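Long-range contact in phosphoacetylglucosamine mutase (Aspergillus lentulus, PDB 5O9X), which probably interconverts the 6-phosphate and 1-phosphate of N-acetylglucosamine through a bisphosphorylated sugar intermediate, a step towards UDP-N-acetylglucosamine: residues A[18-32]-A[93-105]. The protein carries 1 engineered substitution. Numbering follows the deposited sequence.
Sequences AKPEGKIFQYGTAGF and EAYATKLANAPLE. With G16 (1,6-di-O-phosphono-alpha-D-glucopyranose), chain B.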
ATOM      1  N   ALA A  18      -2.495 -10.597 -28.960  1.00 39.17           N
ATOM      2  CA  ALA A  18      -2.742 -12.035 -28.926  1.00 39.11           C
ATOM      3  C   ALA A  18      -2.711 -12.438 -27.460  1.00 35.22           C
ATOM      4  O   ALA A  18      -1.767 -12.055 -26.754  1.00 34.09           O
ATOM      5  CB  ALA A  18      -1.653 -12.769 -29.717  1.00 35.49           C
ATOM      6  N   LYS A  19      -3.736 -13.160 -26.986  1.00 35.29           N
ATOM      7  CA  LYS A  19      -3.714 -13.739 -25.644  1.00 36.23           C
ATOM      8  C   LYS A  19      -2.667 -14.811 -25.568  1.00 37.14           C
ATOM      9  O   LYS A  19      -2.525 -15.583 -26.521  1.00 41.64           O
ATOM     10  CB  LYS A  19      -5.031 -14.392 -25.266  1.00 37.94           C
ATOM     11  CG  LYS A  19      -6.138 -13.423 -25.007  1.00 38.14           C
ATOM     12  CD  LYS A  19      -7.345 -14.158 -24.496  1.00 36.66           C
ATOM     13  CE  LYS A  19      -7.442 -14.056 -22.997  1.00 36.71           C
ATOM     14  NZ  LYS A  19      -7.892 -15.351 -22.452  1.00 33.64           N
ATOM     15  N   PRO A  20      -1.926 -14.885 -24.440  1.00 34.95           N
ATOM     16  CA  PRO A  20      -1.016 -16.021 -24.268  1.00 37.17           C
ATOM     17  C   PRO A  20      -1.785 -17.310 -24.026  1.00 41.71           C
ATOM     18  O   PRO A  20      -2.783 -17.324 -23.283  1.00 37.36           O
ATOM     19  CB  PRO A  20      -0.186 -15.640 -23.009  1.00 40.44           C
ATOM     20  CG  PRO A  20      -0.978 -14.601 -22.302  1.00 33.80           C
ATOM     21  CD  PRO A  20      -1.805 -13.899 -23.339  1.00 33.57           C
ATOM     22  N   GLU A  21      -1.324 -18.387 -24.645  1.00 44.91           N
ATOM     23  CA  GLU A  21      -2.110 -19.613 -24.701  1.00 45.55           C
ATOM     24  C   GLU A  21      -2.187 -20.225 -23.326  1.00 38.86           C
ATOM     25  O   GLU A  21      -1.185 -20.365 -22.637  1.00 38.41           O
ATOM     26  CB  GLU A  21      -1.505 -20.628 -25.679  1.00 55.57           C
ATOM     27  CG  GLU A  21      -1.369 -20.123 -27.098  1.00 69.92           C
ATOM     28  CD  GLU A  21      -1.987 -21.084 -28.092  1.00 84.36           C
ATOM     29  OE1 GLU A  21      -2.956 -21.797 -27.716  1.00 88.59           O
ATOM     30  OE2 GLU A  21      -1.502 -21.124 -29.248  1.00 81.24           O
ATOM     31  N   GLY A  22      -3.392 -20.568 -22.926  1.00 33.71           N
ATOM     32  CA  GLY A  22      -3.536 -21.286 -21.699  1.00 36.34           C
ATOM     33  C   GLY A  22      -3.511 -20.484 -20.403  1.00 39.23           C
ATOM     34  O   GLY A  22      -3.848 -21.059 -19.398  1.00 43.57           O
ATOM     35  N   LYS A  23      -3.120 -19.189 -20.393  1.00 37.57           N
ATOM     36  CA  LYS A  23      -3.100 -18.428 -19.108  1.00 33.89           C
ATOM     37  C   LYS A  23      -4.498 -17.992 -18.729  1.00 33.63           C
ATOM     38  O   LYS A  23      -5.264 -17.447 -19.560  1.00 31.87           O
ATOM     39  CB  LYS A  23      -2.196 -17.190 -19.123  1.00 40.76           C
ATOM     40  CG  LYS A  23      -0.816 -17.409 -19.724  1.00 53.50           C
ATOM     41  CD  LYS A  23       0.048 -18.443 -19.006  1.00 56.52           C
ATOM     42  CE  LYS A  23       1.500 -18.282 -19.417  1.00 59.77           C
ATOM     43  NZ  LYS A  23       2.372 -19.138 -18.577  1.00 63.93           N
ATOM     44  N   ILE A  24      -4.822 -18.248 -17.474  1.00 31.44           N
ATOM     45  CA  ILE A  24      -6.045 -17.760 -16.849  1.00 33.47           C
ATOM     46  C   ILE A  24      -5.566 -16.639 -15.894  1.00 36.59           C
ATOM     47  O   ILE A  24      -4.632 -16.842 -15.161  1.00 32.94           O
ATOM     48  CB  ILE A  24      -6.774 -18.892 -16.090  1.00 33.23           C
ATOM     49  CG1 ILE A  24      -7.386 -19.949 -17.106  1.00 41.27           C
ATOM     50  CG2 ILE A  24      -7.815 -18.314 -15.129  1.00 35.15           C
ATOM     51  CD1 ILE A  24      -7.653 -21.339 -16.537  1.00 42.28           C
ATOM     52  N   PHE A  25      -6.191 -15.469 -15.963  1.00 32.35           N
ATOM     53  CA  PHE A  25      -5.786 -14.299 -15.185  1.00 30.72           C
ATOM     54  C   PHE A  25      -6.679 -14.122 -13.961  1.00 30.70           C
ATOM     55  O   PHE A  25      -7.847 -14.455 -13.999  1.00 30.84           O
ATOM     56  CB  PHE A  25      -5.825 -13.048 -16.067  1.00 26.12           C
ATOM     57  CG  PHE A  25      -5.033 -13.189 -17.314  1.00 26.93           C
ATOM     58  CD1 PHE A  25      -3.632 -13.208 -17.273  1.00 24.89           C
ATOM     59  CD2 PHE A  25      -5.684 -13.310 -18.565  1.00 27.00           C
ATOM     60  CE1 PHE A  25      -2.881 -13.329 -18.438  1.00 26.89           C
ATOM     61  CE2 PHE A  25      -4.918 -13.463 -19.735  1.00 27.84           C
ATOM     62  CZ  PHE A  25      -3.523 -13.459 -19.676  1.00 26.22           C
ATOM     63  N   GLN A  26      -6.101 -13.667 -12.847  1.00 30.20           N
ATOM     64  CA  GLN A  26      -6.884 -13.417 -11.655  1.00 30.32           C
ATOM     65  C   GLN A  26      -6.504 -12.033 -11.122  1.00 28.24           C
ATOM     66  O   GLN A  26      -5.349 -11.611 -11.263  1.00 23.21           O
ATOM     67  CB  GLN A  26      -6.662 -14.527 -10.615  1.00 40.49           C
ATOM     68  CG  GLN A  26      -5.191 -14.907 -10.477  1.00 52.46           C
ATOM     69  CD  GLN A  26      -4.881 -15.906  -9.345  1.00 67.46           C
ATOM     70  OE1 GLN A  26      -5.177 -17.113  -9.464  1.00 52.49           O
ATOM     71  NE2 GLN A  26      -4.247 -15.404  -8.244  1.00 64.10           N
ATOM     72  N   TYR A  27      -7.450 -11.349 -10.487  1.00 29.35           N
ATOM     73  CA  TYR A  27      -7.203  -9.986  -9.999  1.00 26.67           C
ATOM     74  C   TYR A  27      -6.171  -9.946  -8.814  1.00 25.59           C
ATOM     75  O   TYR A  27      -5.359  -9.022  -8.709  1.00 27.99           O
ATOM     76  CB  TYR A  27      -8.532  -9.328  -9.630  1.00 25.98           C
ATOM     77  CG  TYR A  27      -8.462  -7.833  -9.494  1.00 28.46           C
ATOM     78  CD1 TYR A  27      -8.622  -6.997 -10.629  1.00 28.90           C
ATOM     79  CD2 TYR A  27      -8.259  -7.236  -8.234  1.00 29.50           C
ATOM     80  CE1 TYR A  27      -8.577  -5.631 -10.490  1.00 36.82           C
ATOM     81  CE2 TYR A  27      -8.247  -5.836  -8.085  1.00 32.87           C
ATOM     82  CZ  TYR A  27      -8.393  -5.050  -9.211  1.00 35.18           C
ATOM     83  OH  TYR A  27      -8.343  -3.664  -9.150  1.00 40.97           O
ATOM     84  N   GLY A  28      -6.187 -10.952  -7.957  1.00 24.13           N
ATOM     85  CA  GLY A  28      -5.133 -11.061  -6.914  1.00 22.50           C
ATOM     86  C   GLY A  28      -5.369 -10.049  -5.793  1.00 23.34           C
ATOM     87  O   GLY A  28      -6.461  -9.455  -5.646  1.00 21.77           O
ATOM     88  N   THR A  29      -4.340  -9.836  -5.012  1.00 18.32           N
ATOM     89  CA  THR A  29      -4.448  -8.996  -3.820  1.00 17.70           C
ATOM     90  C   THR A  29      -4.678  -7.533  -4.213  1.00 21.38           C
ATOM     91  O   THR A  29      -5.444  -6.806  -3.512  1.00 20.29           O
ATOM     92  CB  THR A  29      -3.122  -9.138  -3.042  1.00 16.63           C
ATOM     93  OG1 THR A  29      -2.953 -10.509  -2.669  1.00 18.25           O
ATOM     94  CG2 THR A  29      -3.139  -8.329  -1.735  1.00 17.86           C
ATOM     95  N   ALA A  30      -3.928  -7.071  -5.230  1.00 22.17           N
ATOM     96  CA  ALA A  30      -3.905  -5.625  -5.618  1.00 22.15           C
ATOM     97  C   ALA A  30      -4.125  -5.346  -7.124  1.00 22.50           C
ATOM     98  O   ALA A  30      -3.826  -4.249  -7.575  1.00 27.38           O
ATOM     99  CB  ALA A  30      -2.565  -4.985  -5.173  1.00 23.89           C
ATOM    100  N   GLY A  31      -4.588  -6.293  -7.896  1.00 19.21           N
ATOM    101  CA  GLY A  31      -4.791  -6.017  -9.339  1.00 20.15           C
ATOM    102  C   GLY A  31      -3.946  -7.003 -10.114  1.00 20.54           C
ATOM    103  O   GLY A  31      -3.034  -7.622  -9.527  1.00 23.98           O
ATOM    104  N   PHE A  32      -4.196  -7.150 -11.415  1.00 18.36           N
ATOM    105  CA  PHE A  32      -3.473  -8.094 -12.222  1.00 19.00           C
ATOM    106  C   PHE A  32      -1.971  -7.778 -12.150  1.00 19.46           C
ATOM    107  O   PHE A  32      -1.584  -6.602 -12.230  1.00 18.07           O
ATOM    108  CB  PHE A  32      -3.927  -7.998 -13.675  1.00 20.48           C
ATOM    109  CG  PHE A  32      -5.412  -8.277 -13.857  1.00 22.56           C
ATOM    110  CD1 PHE A  32      -5.915  -9.585 -13.748  1.00 23.25           C
ATOM    111  CD2 PHE A  32      -6.291  -7.220 -14.109  1.00 25.17           C
ATOM    112  CE1 PHE A  32      -7.288  -9.814 -13.871  1.00 24.32           C
ATOM    113  CE2 PHE A  32      -7.675  -7.450 -14.260  1.00 26.89           C
ATOM    114  CZ  PHE A  32      -8.157  -8.761 -14.159  1.00 26.90           C
ATOM    115  N   GLU A  93     -14.013  -6.403  -9.203  1.00 28.37           N
ATOM    116  CA  GLU A  93     -12.853  -7.262  -9.554  1.00 26.50           C
ATOM    117  C   GLU A  93     -13.317  -8.443 -10.437  1.00 30.67           C
ATOM    118  O   GLU A  93     -12.617  -8.794 -11.394  1.00 27.97           O
ATOM    119  CB  GLU A  93     -12.120  -7.762  -8.302  1.00 29.67           C
ATOM    120  CG  GLU A  93     -11.737  -6.628  -7.341  1.00 30.57           C
ATOM    121  CD  GLU A  93     -11.110  -7.136  -6.074  1.00 31.78           C
ATOM    122  OE1 GLU A  93     -11.176  -8.370  -5.823  1.00 26.14           O
ATOM    123  OE2 GLU A  93     -10.509  -6.305  -5.372  1.00 33.19           O
ATOM    124  N   ALA A  94     -14.496  -9.037 -10.133  1.00 29.85           N
ATOM    125  CA  ALA A  94     -15.078 -10.066 -11.031  1.00 27.73           C
ATOM    126  C   ALA A  94     -15.315  -9.603 -12.451  1.00 26.16           C
ATOM    127  O   ALA A  94     -15.097 -10.383 -13.401  1.00 27.18           O
ATOM    128  CB  ALA A  94     -16.389 -10.663 -10.479  1.00 30.59           C
ATOM    129  N   TYR A  95     -15.823  -8.393 -12.622  1.00 23.86           N
ATOM    130  CA  TYR A  95     -16.002  -7.878 -13.974  1.00 25.10           C
ATOM    131  C   TYR A  95     -14.633  -7.747 -14.695  1.00 27.29           C
ATOM    132  O   TYR A  95     -14.498  -8.089 -15.884  1.00 26.63           O
ATOM    133  CB  TYR A  95     -16.655  -6.518 -13.948  1.00 26.03           C
ATOM    134  CG  TYR A  95     -17.964  -6.438 -13.193  1.00 28.17           C
ATOM    135  CD1 TYR A  95     -18.905  -7.500 -13.233  1.00 31.54           C
ATOM    136  CD2 TYR A  95     -18.306  -5.270 -12.507  1.00 28.00           C
ATOM    137  CE1 TYR A  95     -20.116  -7.411 -12.549  1.00 34.26           C
ATOM    138  CE2 TYR A  95     -19.527  -5.161 -11.835  1.00 32.10           C
ATOM    139  CZ  TYR A  95     -20.430  -6.225 -11.871  1.00 33.88           C
ATOM    140  OH  TYR A  95     -21.605  -6.112 -11.173  1.00 34.16           O
ATOM    141  N   ALA A  96     -13.622  -7.231 -13.967  1.00 24.01           N
ATOM    142  CA  ALA A  96     -12.298  -7.072 -14.614  1.00 23.54           C
ATOM    143  C   ALA A  96     -11.819  -8.410 -15.085  1.00 22.91           C
ATOM    144  O   ALA A  96     -11.255  -8.524 -16.161  1.00 23.70           O
ATOM    145  CB  ALA A  96     -11.322  -6.479 -13.632  1.00 24.33           C
ATOM    146  N   THR A  97     -11.992  -9.429 -14.223  1.00 25.25           N
ATOM    147  CA  THR A  97     -11.463 -10.759 -14.478  1.00 28.19           C
ATOM    148  C   THR A  97     -12.213 -11.412 -15.649  1.00 26.76           C
ATOM    149  O   THR A  97     -11.627 -12.176 -16.431  1.00 26.67           O
ATOM    150  CB  THR A  97     -11.584 -11.601 -13.192  1.00 29.98           C
ATOM    151  OG1 THR A  97     -10.872 -10.954 -12.157  1.00 28.52           O
ATOM    152  CG2 THR A  97     -11.095 -13.030 -13.339  1.00 31.53           C
ATOM    153  N   LYS A  98     -13.495 -11.046 -15.821  1.00 27.00           N
ATOM    154  CA  LYS A  98     -14.256 -11.602 -16.954  1.00 26.54           C
ATOM    155  C   LYS A  98     -13.712 -10.980 -18.243  1.00 27.19           C
ATOM    156  O   LYS A  98     -13.479 -11.682 -19.213  1.00 29.36           O
ATOM    157  CB  LYS A  98     -15.735 -11.287 -16.741  1.00 33.37           C
ATOM    158  CG  LYS A  98     -16.671 -11.812 -17.828  1.00 41.87           C
ATOM    159  CD  LYS A  98     -17.985 -11.025 -17.820  1.00 49.32           C
ATOM    160  CE  LYS A  98     -18.935 -11.465 -16.708  1.00 56.47           C
ATOM    161  NZ  LYS A  98     -19.813 -12.555 -17.215  1.00 51.44           N
ATOM    162  N   LEU A  99     -13.490  -9.663 -18.264  1.00 25.96           N
ATOM    163  CA  LEU A  99     -12.944  -9.066 -19.461  1.00 29.40           C
ATOM    164  C   LEU A  99     -11.543  -9.611 -19.766  1.00 30.20           C
ATOM    165  O   LEU A  99     -11.214  -9.892 -20.931  1.00 27.11           O
ATOM    166  CB  LEU A  99     -12.913  -7.528 -19.391  1.00 28.87           C
ATOM    167  CG  LEU A  99     -14.222  -6.781 -19.561  1.00 30.71           C
ATOM    168  CD1 LEU A  99     -14.103  -5.362 -18.999  1.00 32.77           C
ATOM    169  CD2 LEU A  99     -14.610  -6.764 -21.054  1.00 33.05           C
ATOM    170  N   ALA A 100     -10.740  -9.793 -18.721  1.00 31.50           N
ATOM    171  CA  ALA A 100      -9.339 -10.235 -18.926  1.00 29.43           C
ATOM    172  C   ALA A 100      -9.265 -11.681 -19.411  1.00 32.66           C
ATOM    173  O   ALA A 100      -8.303 -12.066 -20.087  1.00 33.61           O
ATOM    174  CB  ALA A 100      -8.544 -10.072 -17.644  1.00 28.83           C
ATOM    175  N   ASN A 101     -10.268 -12.495 -19.047  1.00 32.38           N
ATOM    176  CA  ASN A 101     -10.295 -13.898 -19.477  1.00 32.63           C
ATOM    177  C   ASN A 101     -11.130 -14.174 -20.761  1.00 37.02           C
ATOM    178  O   ASN A 101     -11.116 -15.296 -21.279  1.00 34.47           O
ATOM    179  CB  ASN A 101     -10.669 -14.825 -18.316  1.00 31.24           C
ATOM    180  CG  ASN A 101      -9.580 -14.847 -17.244  1.00 34.09           C
ATOM    181  OD1 ASN A 101      -9.798 -14.409 -16.115  1.00 40.80           O
ATOM    182  ND2 ASN A 101      -8.394 -15.300 -17.609  1.00 26.90           N
ATOM    183  N   ALA A 102     -11.818 -13.153 -21.268  1.00 38.55           N
ATOM    184  CA  ALA A 102     -12.578 -13.273 -22.524  1.00 35.93           C
ATOM    185  C   ALA A 102     -11.644 -13.572 -23.692  1.00 38.61           C
ATOM    186  O   ALA A 102     -10.590 -12.884 -23.831  1.00 35.69           O
ATOM    187  CB  ALA A 102     -13.306 -11.987 -22.815  1.00 35.50           C
ATOM    188  N   PRO A 103     -12.030 -14.561 -24.563  1.00 39.15           N
ATOM    189  CA  PRO A 103     -11.342 -14.638 -25.847  1.00 35.64           C
ATOM    190  C   PRO A 103     -11.411 -13.271 -26.493  1.00 36.97           C
ATOM    191  O   PRO A 103     -12.406 -12.546 -26.346  1.00 34.42           O
ATOM    192  CB  PRO A 103     -12.141 -15.674 -26.643  1.00 41.85           C
ATOM    193  CG  PRO A 103     -12.933 -16.430 -25.630  1.00 43.40           C
ATOM    194  CD  PRO A 103     -13.193 -15.471 -24.498  1.00 41.48           C
ATOM    195  N   LEU A 104     -10.322 -12.898 -27.155  1.00 35.39           N
ATOM    196  CA  LEU A 104     -10.198 -11.590 -27.754  1.00 38.78           C
ATOM    197  C   LEU A 104     -11.282 -11.318 -28.783  1.00 41.02           C
ATOM    198  O   LEU A 104     -11.821 -10.199 -28.873  1.00 41.14           O
ATOM    199  CB  LEU A 104      -8.776 -11.503 -28.379  1.00 39.03           C
ATOM    200  CG  LEU A 104      -7.886 -10.310 -28.159  1.00 39.64           C
ATOM    201  CD1 LEU A 104      -8.029  -9.822 -26.731  1.00 38.12           C
ATOM    202  CD2 LEU A 104      -6.449 -10.683 -28.468  1.00 34.00           C
ATOM    203  N   GLU A 105     -11.592 -12.354 -29.563  1.00 40.96           N
ATOM    204  CA  GLU A 105     -12.653 -12.344 -30.586  1.00 48.38           C
ATOM    205  C   GLU A 105     -13.987 -11.874 -29.980  1.00 48.31           C
ATOM    206  O   GLU A 105     -14.778 -11.233 -30.669  1.00 47.80           O
ATOM    207  CB  GLU A 105     -12.855 -13.765 -31.161  1.00 47.84           C
ATOM    208  CG  GLU A 105     -11.624 -14.371 -31.825  1.00 57.38           C
ATOM    209  CD  GLU A 105     -10.424 -14.616 -30.870  1.00 67.04           C
ATOM    210  OE1 GLU A 105     -10.605 -15.122 -29.721  1.00 50.89           O
ATOM    211  OE2 GLU A 105      -9.282 -14.276 -31.292  1.00 63.67           O
TER
HETATM  212  C1  G16 B 601       0.427  -5.642  -2.370  1.00 19.76           C
HETATM  213  C2  G16 B 601      -0.782  -5.198  -1.552  1.00 27.33           C
HETATM  214  C3  G16 B 601      -0.487  -5.363  -0.027  1.00 24.16           C
HETATM  215  C4  G16 B 601      -0.062  -6.765   0.374  1.00 22.73           C
HETATM  216  C5  G16 B 601       1.148  -7.147  -0.469  1.00 22.52           C
HETATM  217  C6  G16 B 601       1.525  -8.608  -0.409  1.00 20.51           C
HETATM  218  O1  G16 B 601       1.534  -4.791  -2.058  1.00 20.16           O
HETATM  219  O2  G16 B 601      -1.226  -3.837  -1.845  1.00 31.53           O
HETATM  220  O3  G16 B 601      -1.590  -4.900   0.645  1.00 27.54           O
HETATM  221  O4  G16 B 601       0.344  -6.918   1.805  1.00 22.37           O
HETATM  222  O5  G16 B 601       0.872  -7.028  -1.885  1.00 20.78           O
HETATM  223  O6  G16 B 601       0.341  -9.387  -0.896  1.00 16.99           O
HETATM  224  P   G16 B 601       0.482 -10.995  -1.052  1.00 16.36           P
HETATM  225  O1P G16 B 601       1.036 -11.573   0.271  1.00 15.51           O
HETATM  226  O2P G16 B 601       1.508 -11.273  -2.176  1.00 16.18           O
HETATM  227  O3P G16 B 601      -0.885 -11.555  -1.502  1.00 18.19           O
HETATM  228  P'  G16 B 601       2.301  -3.881  -3.184  1.00 18.22           P
HETATM  229  O1X G16 B 601       1.237  -3.396  -4.205  1.00 17.73           O
HETATM  230  O2X G16 B 601       3.256  -4.839  -3.967  1.00 17.83           O
HETATM  231  O3X G16 B 601       3.141  -2.875  -2.476  1.00 18.11           O
HETATM  232  O   HOH W   1      -9.810 -12.803 -10.047  1.00 33.46           O
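Lys19, Tyr27 and Asn101 bury the most surface where the loop 18-32 runs along helix 91-101. Lys19 reaches past the helix's C-terminal end, its chain bent at chi3 and chi4 so that the CE methylene packs among the carbonyls of Ala100 and Ala102, 3.5 Å from Ala102 O. Its NZ reaches only Asn101 O, by a weak hydrogen bond (3.4 Å); the carbonyls of the helix's last turn would probably favour a positive charge here. Leu104 CD2 packs on the backbone of Ala18 and Lys19. Asn101 lays its amide beside the backbone of Phe25, the amide and phenyl planes only 19° apart, while Ala100 O meets the edge of the Phe25 ring, 3.3 Å from CD2.

Farther along, the Tyr27 ring is sandwiched: Gly31 CA lies over the centre of one face, and Glu93 CG sits over the other, toward its rim, in a CH-pi contact, 3.9 Å from the centroid. With CG anti to the backbone N (chi1 -164°), the ring swings across the extended Glu93 chain, whose carboxylate continues to a salt bridge with Lys364. Thr97 OG1 donates to Glu93 O and accepts from a water that itself accepts from the backbone N-H of Tyr27. Tyr27 CD1 lies over one face of the Phe32 ring, offset to the rim, and Phe32 CZ meets Ala100 CB at 3.7 Å; Val42 of helix 40-56 touches both Phe25 and Phe32.

The loop thus lies against a helix of the alpha/beta/alpha domain I of the phosphohexomutase fold, and leads into the active-site cleft, where Thr29 OG1 hydrogen-bonds a phosphate oxygen, O3P, of the bound glucose 1,6-bisphosphate.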